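Local atomic coordinates of tube-forming protein in Mycobacterial Envelpe, TiME (Mycolicibacterium smegmatis, PDB entry 7CU9), a protein that probably forms an envelope-spanning tube or channel across the mycobacterial outer envelope and may serve in protein secretion. Residues 3-13 and 180-190; 58-69 and 83-94. All coordinates share one frame; numbering follows the deposited sequence.

Interaction 1. Residues 3-13 and 180-190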
loop_
_atom_site.group_PDB
_atom_site.type_symbol
_atom_site.label_atom_id
_atom_site.label_comp_id
_atom_site.label_asym_id
_atom_site.label_seq_id
_atom_site.Cartn_x
_atom_site.Cartn_y
_atom_site.Cartn_z
ATOM N N SER B 3 -13.908 14.150 -24.701
ATOM C CA SER B 3 -14.496 14.665 -23.442
ATOM C C SER B 3 -14.860 16.138 -23.601
ATOM O O SER B 3 -14.056 16.901 -24.152
ATOM C CB SER B 3 -13.537 14.519 -22.296
ATOM O OG SER B 3 -13.292 13.153 -22.024
ATOM N N ASP B 4 -15.995 16.533 -23.034
ATOM C CA ASP B 4 -16.318 17.965 -22.829
ATOM C C ASP B 4 -15.380 18.506 -21.754
ATOM O O ASP B 4 -14.921 17.768 -20.886
ATOM C CB ASP B 4 -17.779 18.159 -22.432
ATOM C CG ASP B 4 -18.784 17.819 -23.520
ATOM O OD1 ASP B 4 -18.407 17.828 -24.708
ATOM O OD2 ASP B 4 -19.947 17.561 -23.157
ATOM N N PRO B 5 -15.064 19.816 -21.770
ATOM C CA PRO B 5 -14.174 20.396 -20.763
ATOM C C PRO B 5 -14.656 20.188 -19.319
ATOM O O PRO B 5 -13.840 20.119 -18.407
ATOM C CB PRO B 5 -14.130 21.899 -21.083
ATOM C CG PRO B 5 -15.061 22.120 -22.265
ATOM C CD PRO B 5 -15.500 20.776 -22.792
ATOM N N GLY B 6 -15.970 20.063 -19.132
ATOM C CA GLY B 6 -16.591 19.928 -17.804
ATOM C C GLY B 6 -16.141 18.687 -17.048
ATOM O O GLY B 6 -16.337 18.652 -15.826
ATOM N N VAL B 7 -15.559 17.683 -17.711
ATOM C CA VAL B 7 -15.227 16.394 -17.030
ATOM C C VAL B 7 -14.173 16.632 -15.940
ATOM O O VAL B 7 -14.092 15.798 -15.025
ATOM C CB VAL B 7 -14.778 15.285 -18.001
ATOM C CG1 VAL B 7 -15.854 14.981 -19.030
ATOM C CG2 VAL B 7 -13.444 15.589 -18.661
ATOM N N VAL B 8 -13.370 17.696 -16.023
ATOM C CA VAL B 8 -12.286 17.920 -15.018
ATOM C C VAL B 8 -12.927 18.165 -13.645
ATOM O O VAL B 8 -12.254 17.900 -12.638
ATOM C CB VAL B 8 -11.323 19.058 -15.404
ATOM C CG1 VAL B 8 -10.545 18.742 -16.666
ATOM C CG2 VAL B 8 -12.019 20.388 -15.529
ATOM N N SER B 9 -14.182 18.625 -13.606
ATOM C CA SER B 9 -14.942 18.889 -12.352
ATOM C C SER B 9 -15.215 17.596 -11.568
ATOM O O SER B 9 -15.580 17.708 -10.380
ATOM C CB SER B 9 -16.232 19.625 -12.627
ATOM O OG SER B 9 -15.982 20.967 -13.031
ATOM N N TYR B 10 -15.095 16.413 -12.184
ATOM C CA TYR B 10 -15.341 15.126 -11.478
ATOM C C TYR B 10 -14.377 14.013 -11.917
ATOM O O TYR B 10 -14.623 12.863 -11.512
ATOM C CB TYR B 10 -16.809 14.714 -11.619
ATOM C CG TYR B 10 -17.350 14.667 -13.026
ATOM C CD1 TYR B 10 -17.914 15.783 -13.619
ATOM C CD2 TYR B 10 -17.329 13.491 -13.758
ATOM C CE1 TYR B 10 -18.425 15.740 -14.905
ATOM C CE2 TYR B 10 -17.836 13.429 -15.045
ATOM C CZ TYR B 10 -18.388 14.558 -15.622
ATOM O OH TYR B 10 -18.888 14.504 -16.891
ATOM N N ALA B 11 -13.297 14.323 -12.645
ATOM C CA ALA B 11 -12.269 13.329 -13.039
ATOM C C ALA B 11 -11.190 13.193 -11.954
ATOM O O ALA B 11 -10.433 12.210 -11.992
ATOM C CB ALA B 11 -11.662 13.698 -14.371
ATOM N N VAL B 12 -11.108 14.142 -11.024
ATOM C CA VAL B 12 -10.090 14.131 -9.932
ATOM C C VAL B 12 -10.713 13.448 -8.715
ATOM O O VAL B 12 -11.704 13.982 -8.180
ATOM C CB VAL B 12 -9.594 15.550 -9.605
ATOM C CG1 VAL B 12 -8.582 15.543 -8.468
ATOM C CG2 VAL B 12 -9.023 16.242 -10.829
ATOM N N MET B 13 -10.168 12.299 -8.312
ATOM C CA MET B 13 -10.707 11.494 -7.188
ATOM C C MET B 13 -10.441 12.234 -5.881
ATOM O O MET B 13 -9.322 12.678 -5.628
ATOM C CB MET B 13 -10.066 10.103 -7.140
ATOM C CG MET B 13 -10.359 9.245 -8.360
ATOM S SD MET B 13 -12.132 8.958 -8.624
ATOM C CE MET B 13 -12.488 10.164 -9.899
ATOM N N LEU B 180 -6.092 3.975 -9.819
ATOM C CA LEU B 180 -6.442 5.418 -9.763
ATOM C C LEU B 180 -6.617 5.960 -11.186
ATOM O O LEU B 180 -7.641 6.605 -11.443
ATOM C CB LEU B 180 -5.348 6.169 -9.005
ATOM C CG LEU B 180 -5.498 7.689 -8.943
ATOM C CD1 LEU B 180 -6.867 8.097 -8.404
ATOM C CD2 LEU B 180 -4.385 8.298 -8.112
ATOM N N ALA B 181 -5.651 5.730 -12.075
ATOM C CA ALA B 181 -5.735 6.194 -13.479
ATOM C C ALA B 181 -6.990 5.605 -14.137
ATOM O O ALA B 181 -7.645 6.328 -14.906
ATOM C CB ALA B 181 -4.482 5.850 -14.241
ATOM N N GLY B 182 -7.311 4.342 -13.853
ATOM C CA GLY B 182 -8.547 3.702 -14.342
ATOM C C GLY B 182 -9.783 4.445 -13.861
ATOM O O GLY B 182 -10.682 4.723 -14.677
ATOM N N ALA B 183 -9.835 4.782 -12.572
ATOM C CA ALA B 183 -10.975 5.487 -11.945
ATOM C C ALA B 183 -11.141 6.867 -12.590
ATOM O O ALA B 183 -12.285 7.274 -12.855
ATOM C CB ALA B 183 -10.768 5.593 -10.454
ATOM N N MET B 184 -10.034 7.559 -12.848
ATOM C CA MET B 184 -10.051 8.899 -13.494
ATOM C C MET B 184 -10.613 8.751 -14.911
ATOM O O MET B 184 -11.521 9.523 -15.282
ATOM C CB MET B 184 -8.642 9.495 -13.537
ATOM C CG MET B 184 -8.069 9.757 -12.154
ATOM S SD MET B 184 -6.282 9.982 -12.171
ATOM C CE MET B 184 -6.190 11.627 -12.871
ATOM N N GLN B 185 -10.124 7.772 -15.667
ATOM C CA GLN B 185 -10.556 7.573 -17.074
ATOM C C GLN B 185 -12.051 7.232 -17.107
ATOM O O GLN B 185 -12.736 7.657 -18.057
ATOM C CB GLN B 185 -9.732 6.488 -17.759
ATOM C CG GLN B 185 -10.183 6.251 -19.192
ATOM C CD GLN B 185 -9.254 5.373 -19.989
ATOM O OE1 GLN B 185 -8.092 5.183 -19.644
ATOM N NE2 GLN B 185 -9.760 4.860 -21.102
ATOM N N ASN B 186 -12.549 6.503 -16.104
ATOM C CA ASN B 186 -13.963 6.037 -16.060
ATOM C C ASN B 186 -14.935 7.224 -15.993
ATOM O O ASN B 186 -16.121 7.005 -16.289
ATOM C CB ASN B 186 -14.203 5.054 -14.910
ATOM C CG ASN B 186 -13.585 3.694 -15.151
ATOM O OD1 ASN B 186 -13.255 3.343 -16.282
ATOM N ND2 ASN B 186 -13.435 2.911 -14.094
ATOM N N THR B 187 -14.477 8.431 -15.642
ATOM C CA THR B 187 -15.330 9.646 -15.514
ATOM C C THR B 187 -15.363 10.475 -16.808
ATOM O O THR B 187 -16.104 11.471 -16.832
ATOM C CB THR B 187 -14.833 10.568 -14.394
ATOM O OG1 THR B 187 -13.635 11.201 -14.846
ATOM C CG2 THR B 187 -14.591 9.845 -13.087
ATOM N N LEU B 188 -14.574 10.132 -17.829
ATOM C CA LEU B 188 -14.283 11.071 -18.948
ATOM C C LEU B 188 -15.389 11.039 -20.011
ATOM O O LEU B 188 -15.345 11.896 -20.911
ATOM C CB LEU B 188 -12.930 10.719 -19.568
ATOM C CG LEU B 188 -11.718 10.893 -18.653
ATOM C CD1 LEU B 188 -10.451 10.542 -19.408
ATOM C CD2 LEU B 188 -11.632 12.302 -18.086
ATOM N N GLY B 189 -16.328 10.094 -19.930
ATOM C CA GLY B 189 -17.469 10.001 -20.860
ATOM C C GLY B 189 -17.036 9.713 -22.286
ATOM O O GLY B 189 -17.717 10.200 -23.209
ATOM N N GLN B 190 -15.978 8.921 -22.489
ATOM C CA GLN B 190 -15.376 8.732 -23.837
ATOM C C GLN B 190 -15.891 7.481 -24.560
ATOM O O GLN B 190 -15.584 7.345 -25.756
ATOM C CB GLN B 190 -13.855 8.701 -23.746
ATOM C CG GLN B 190 -13.292 10.024 -23.263
ATOM C CD GLN B 190 -11.803 10.125 -23.469
ATOM O OE1 GLN B 190 -11.151 9.178 -23.905
ATOM N NE2 GLN B 190 -11.256 11.288 -23.158
HETATM O O HOH W 1 -18.370 12.259 -18.263
#
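Ser3 OG is gripped by two groups of 180-190: it donates to Leu188 O at 2.7 Å and accepts from Gln190 NE2 at 3.0 Å. The second bond is nearly straight (166° at the hydrogen) and lies in the amide plane of Gln190, whose NE2 also reaches Arg158 O. Thr187 OG1 is turned back on its own chain: chi1 of 73° sets it between the backbone N and the carbonyl carbon, where it donates to Met184 O at 2.7 Å, in the carbonyl plane. Met184 O accepts Thr187 N as well, and a type I turn runs from Gln185 to Leu188. The contact packs the N-terminal segment, with helix 8-11, on helix 174-185 and the residues after it. The Thr187 methyl CG2 meets Met13 CE tip to tip at 3.8 Å, while Met13 CG lies 3.7 Å from Leu180 CD1, the two side chains running past each other in opposite directions. Val7 CG2 and Ala11 CB both touch Leu188 CD2, Val7 crossing Leu188 at about a right angle. In the Tyr10 conformer given here, a water in the plane of the ring, at its edge, joins Tyr10 OH to Thr187 O.

Interaction 2. Residues 58-69 and 83-94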
loop_
_atom_site.group_PDB
_atom_site.type_symbol
_atom_site.label_atom_id
_atom_site.label_comp_id
_atom_site.label_asym_id
_atom_site.label_seq_id
_atom_site.Cartn_x
_atom_site.Cartn_y
_atom_site.Cartn_z
ATOM N N PHE B 58 1.134 21.062 -19.918
ATOM C CA PHE B 58 -0.330 21.295 -20.075
ATOM C C PHE B 58 -0.638 22.653 -20.704
ATOM O O PHE B 58 -1.563 22.706 -21.525
ATOM C CB PHE B 58 -1.052 21.161 -18.738
ATOM C CG PHE B 58 -1.272 19.731 -18.338
ATOM C CD1 PHE B 58 -2.360 19.022 -18.817
ATOM C CD2 PHE B 58 -0.367 19.080 -17.514
ATOM C CE1 PHE B 58 -2.562 17.702 -18.450
ATOM C CE2 PHE B 58 -0.565 17.756 -17.159
ATOM C CZ PHE B 58 -1.668 17.074 -17.615
ATOM N N ASN B 59 0.064 23.717 -20.322
ATOM C CA ASN B 59 -0.276 25.074 -20.826
ATOM C C ASN B 59 -0.093 25.092 -22.340
ATOM O O ASN B 59 0.953 24.644 -22.849
ATOM C CB ASN B 59 0.500 26.175 -20.107
ATOM C CG ASN B 59 -0.070 26.468 -18.737
ATOM O OD1 ASN B 59 -1.280 26.368 -18.524
ATOM N ND2 ASN B 59 0.781 26.869 -17.809
ATOM N N ASP B 60 -1.103 25.592 -23.047
ATOM C CA ASP B 60 -1.205 25.434 -24.512
ATOM C C ASP B 60 -2.378 26.269 -24.996
ATOM O O ASP B 60 -3.361 26.396 -24.276
ATOM C CB ASP B 60 -1.434 23.966 -24.874
ATOM C CG ASP B 60 -1.276 23.684 -26.352
ATOM O OD1 ASP B 60 -0.127 23.743 -26.834
ATOM O OD2 ASP B 60 -2.299 23.424 -27.010
ATOM N N PRO B 61 -2.332 26.830 -26.222
ATOM C CA PRO B 61 -3.491 27.529 -26.766
ATOM C C PRO B 61 -4.759 26.668 -26.753
ATOM O O PRO B 61 -5.822 27.237 -26.637
ATOM C CB PRO B 61 -3.043 27.880 -28.189
ATOM C CG PRO B 61 -1.550 28.036 -28.051
ATOM C CD PRO B 61 -1.155 26.927 -27.102
ATOM N N ASP B 62 -4.629 25.339 -26.843
ATOM C CA ASP B 62 -5.789 24.421 -26.977
ATOM C C ASP B 62 -6.125 23.732 -25.652
ATOM O O ASP B 62 -6.981 22.838 -25.676
ATOM C CB ASP B 62 -5.556 23.433 -28.118
ATOM C CG ASP B 62 -5.697 24.118 -29.467
ATOM O OD1 ASP B 62 -6.674 24.884 -29.638
ATOM O OD2 ASP B 62 -4.821 23.906 -30.333
ATOM N N LEU B 63 -5.535 24.145 -24.531
ATOM C CA LEU B 63 -5.980 23.635 -23.208
ATOM C C LEU B 63 -7.337 24.266 -22.876
ATOM O O LEU B 63 -7.405 25.500 -22.698
ATOM C CB LEU B 63 -4.944 23.938 -22.126
ATOM C CG LEU B 63 -5.288 23.377 -20.746
ATOM C CD1 LEU B 63 -5.278 21.853 -20.753
ATOM C CD2 LEU B 63 -4.339 23.923 -19.692
ATOM N N ALA B 64 -8.389 23.450 -22.820
ATOM C CA ALA B 64 -9.773 23.912 -22.552
ATOM C C ALA B 64 -10.029 23.970 -21.046
ATOM O O ALA B 64 -10.612 24.952 -20.573
ATOM C CB ALA B 64 -10.757 23.019 -23.254
ATOM N N SER B 65 -9.600 22.954 -20.303
ATOM C CA SER B 65 -9.837 22.886 -18.844
ATOM C C SER B 65 -8.751 22.044 -18.188
ATOM O O SER B 65 -8.089 21.246 -18.876
ATOM C CB SER B 65 -11.205 22.357 -18.534
ATOM O OG SER B 65 -11.345 21.030 -19.002
ATOM N N PHE B 66 -8.579 22.260 -16.896
ATOM C CA PHE B 66 -7.503 21.612 -16.117
ATOM C C PHE B 66 -7.892 21.580 -14.650
ATOM O O PHE B 66 -8.412 22.565 -14.126
ATOM C CB PHE B 66 -6.180 22.347 -16.318
ATOM C CG PHE B 66 -5.038 21.700 -15.583
ATOM C CD1 PHE B 66 -4.297 20.690 -16.173
ATOM C CD2 PHE B 66 -4.760 22.054 -14.275
ATOM C CE1 PHE B 66 -3.272 20.074 -15.473
ATOM C CE2 PHE B 66 -3.733 21.439 -13.578
ATOM C CZ PHE B 66 -2.988 20.454 -14.182
ATOM N N GLY B 67 -7.632 20.449 -14.017
ATOM C CA GLY B 67 -7.817 20.288 -12.572
ATOM C C GLY B 67 -6.891 19.226 -12.036
ATOM O O GLY B 67 -6.508 18.314 -12.792
ATOM N N GLY B 68 -6.576 19.319 -10.757
ATOM C CA GLY B 68 -5.762 18.295 -10.096
ATOM C C GLY B 68 -5.948 18.340 -8.605
ATOM O O GLY B 68 -6.699 19.204 -8.101
ATOM N N ALA B 69 -5.286 17.432 -7.909
ATOM C CA ALA B 69 -5.237 17.448 -6.437
ATOM C C ALA B 69 -3.971 16.741 -5.980
ATOM O O ALA B 69 -3.458 15.865 -6.702
ATOM C CB ALA B 69 -6.471 16.809 -5.863
ATOM N N LYS B 83 -0.992 12.227 -6.221
ATOM C CA LYS B 83 -1.245 13.441 -7.022
ATOM C C LYS B 83 -1.960 13.032 -8.308
ATOM O O LYS B 83 -1.701 11.939 -8.840
ATOM C CB LYS B 83 0.062 14.194 -7.271
ATOM C CG LYS B 83 -0.097 15.607 -7.811
ATOM C CD LYS B 83 1.208 16.344 -7.795
ATOM C CE LYS B 83 1.121 17.749 -8.337
ATOM N NZ LYS B 83 2.382 18.488 -8.099
ATOM N N GLN B 84 -2.847 13.903 -8.766
ATOM C CA GLN B 84 -3.627 13.724 -10.010
ATOM C C GLN B 84 -3.605 15.030 -10.798
ATOM O O GLN B 84 -3.653 16.105 -10.173
ATOM C CB GLN B 84 -5.073 13.391 -9.676
ATOM C CG GLN B 84 -5.248 12.081 -8.938
ATOM C CD GLN B 84 -6.666 11.982 -8.445
ATOM O OE1 GLN B 84 -7.597 11.748 -9.211
ATOM N NE2 GLN B 84 -6.845 12.216 -7.155
ATOM N N ALA B 85 -3.560 14.937 -12.123
ATOM C CA ALA B 85 -3.701 16.098 -13.025
ATOM C C ALA B 85 -4.493 15.651 -14.245
ATOM O O ALA B 85 -4.185 14.585 -14.793
ATOM C CB ALA B 85 -2.351 16.650 -13.409
ATOM N N VAL B 86 -5.495 16.428 -14.631
ATOM C CA VAL B 86 -6.348 16.121 -15.809
ATOM C C VAL B 86 -6.442 17.387 -16.648
ATOM O O VAL B 86 -6.875 18.424 -16.122
ATOM C CB VAL B 86 -7.742 15.612 -15.407
ATOM C CG1 VAL B 86 -8.581 15.288 -16.631
ATOM C CG2 VAL B 86 -7.653 14.407 -14.484
ATOM N N GLY B 87 -6.059 17.281 -17.915
ATOM C CA GLY B 87 -6.188 18.363 -18.902
ATOM C C GLY B 87 -7.091 17.940 -20.035
ATOM O O GLY B 87 -6.853 16.873 -20.628
ATOM N N VAL B 88 -8.099 18.752 -20.347
ATOM C CA VAL B 88 -8.966 18.541 -21.536
ATOM C C VAL B 88 -8.542 19.556 -22.588
ATOM O O VAL B 88 -8.515 20.763 -22.276
ATOM C CB VAL B 88 -10.460 18.671 -21.205
ATOM C CG1 VAL B 88 -11.318 18.482 -22.448
ATOM C CG2 VAL B 88 -10.873 17.711 -20.103
ATOM N N PHE B 89 -8.215 19.076 -23.780
ATOM C CA PHE B 89 -7.778 19.917 -24.914
ATOM C C PHE B 89 -8.909 20.036 -25.932
ATOM O O PHE B 89 -9.785 19.172 -25.986
ATOM C CB PHE B 89 -6.507 19.335 -25.523
ATOM C CG PHE B 89 -5.339 19.377 -24.571
ATOM C CD1 PHE B 89 -5.177 18.391 -23.612
ATOM C CD2 PHE B 89 -4.430 20.424 -24.608
ATOM C CE1 PHE B 89 -4.112 18.437 -22.727
ATOM C CE2 PHE B 89 -3.366 20.472 -23.720
ATOM C CZ PHE B 89 -3.207 19.476 -22.783
ATOM N N ALA B 90 -8.879 21.094 -26.736
ATOM C CA ALA B 90 -9.913 21.351 -27.764
ATOM C C ALA B 90 -9.888 20.253 -28.833
ATOM O O ALA B 90 -10.933 20.002 -29.459
ATOM C CB ALA B 90 -9.706 22.711 -28.370
ATOM N N THR B 91 -8.735 19.618 -29.058
ATOM C CA THR B 91 -8.559 18.608 -30.131
ATOM C C THR B 91 -7.768 17.412 -29.609
ATOM O O THR B 91 -6.976 17.570 -28.669
ATOM C CB THR B 91 -7.842 19.194 -31.352
ATOM O OG1 THR B 91 -6.496 19.500 -30.993
ATOM C CG2 THR B 91 -8.514 20.441 -31.876
ATOM N N VAL B 92 -7.978 16.261 -30.236
ATOM C CA VAL B 92 -7.202 15.026 -29.924
ATOM C C VAL B 92 -5.726 15.270 -30.263
ATOM O O VAL B 92 -4.870 14.821 -29.474
ATOM C CB VAL B 92 -7.784 13.784 -30.626
ATOM C CG1 VAL B 92 -9.194 13.491 -30.142
ATOM C CG2 VAL B 92 -7.750 13.893 -32.144
ATOM N N ASP B 93 -5.425 15.983 -31.352
ATOM C CA ASP B 93 -4.014 16.273 -31.726
ATOM C C ASP B 93 -3.333 17.144 -30.657
ATOM O O ASP B 93 -2.140 16.930 -30.400
ATOM C CB ASP B 93 -3.912 16.899 -33.118
ATOM C CG ASP B 93 -4.144 15.908 -34.248
ATOM O OD1 ASP B 93 -4.238 14.694 -33.964
ATOM O OD2 ASP B 93 -4.225 16.362 -35.401
ATOM N N ALA B 94 -4.038 18.097 -30.040
ATOM C CA ALA B 94 -3.450 18.957 -28.986
ATOM C C ALA B 94 -3.117 18.098 -27.757
ATOM O O ALA B 94 -2.075 18.329 -27.131
ATOM C CB ALA B 94 -4.376 20.093 -28.635
HETATM O O HOH W 2 -5.120 21.271 -32.391
HETATM O O HOH W 3 -4.879 13.195 -5.172
#
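Phe89 leaves strand 83-89 with its CB 3.5 Å from Asp62 O, the carbonyl that also accepts Ala90 N at 2.8 Å. Further along the side chain, CD2 stays near that oxygen and Leu63 CA, Phe89 CE2 comes to 3.6 Å from Phe58 O, and CZ at the tip meets Leu63 CD1. That methyl sits over one ring face, 3.9 Å from the centroid and 19° off the normal, a CH-pi contact; Leu63 CG is anti to its backbone N (chi1 -177°), which helps to bring CD1 there. Ala94 O lies over the opposite face, offset toward the rim. The strands form an antiparallel hairpin pair, 158° between their directions, interrupted by a classic beta bulge: Ala64 N (2.7 Å) and Ser65 N (3.1 Å) both donate to Val88 O, in its carbonyl plane. From the bulge onward, paired bonds link Ser65 with Val88, Gly67 with Val86 and Ala69 with Gln84. Gly87 lets Phe58 lie close, with Phe58 CE1 3.6 Å from Gly87 N, and Phe66 CE1 stands over the centre of the Phe58 ring. Ahead of strand 63-69, Asp60 OD2 accepts Asp62 N from above its carboxylate plane, an Asx turn.

How the interactions relate
Interactions 1 and 2 have centres about 12 Å apart and meet chiefly through segment 3-13, with Met184 of 180-190 also reaching Val86. Along the chain, 3-13 comes first, the hairpin segments 58-69 and 83-94 follow, and 180-190 comes last, so interaction 1 brings together segments near the two ends of the chain around interaction 2. Two probable hydrogen bonds tie them: Ser65 OG to Pro5 O at 2.7 Å, and Gln84 OE1 to Met13 N at 2.8 Å. Val8 and Ala11 of helix 8-11 pack on Val86 too. Both terminal segments therefore cover one face of the antiparallel sheet, that of Ser65, Gln84, Val86 and Val88, whereas Phe58, Leu63, Phe66 and Phe89 cluster on the other.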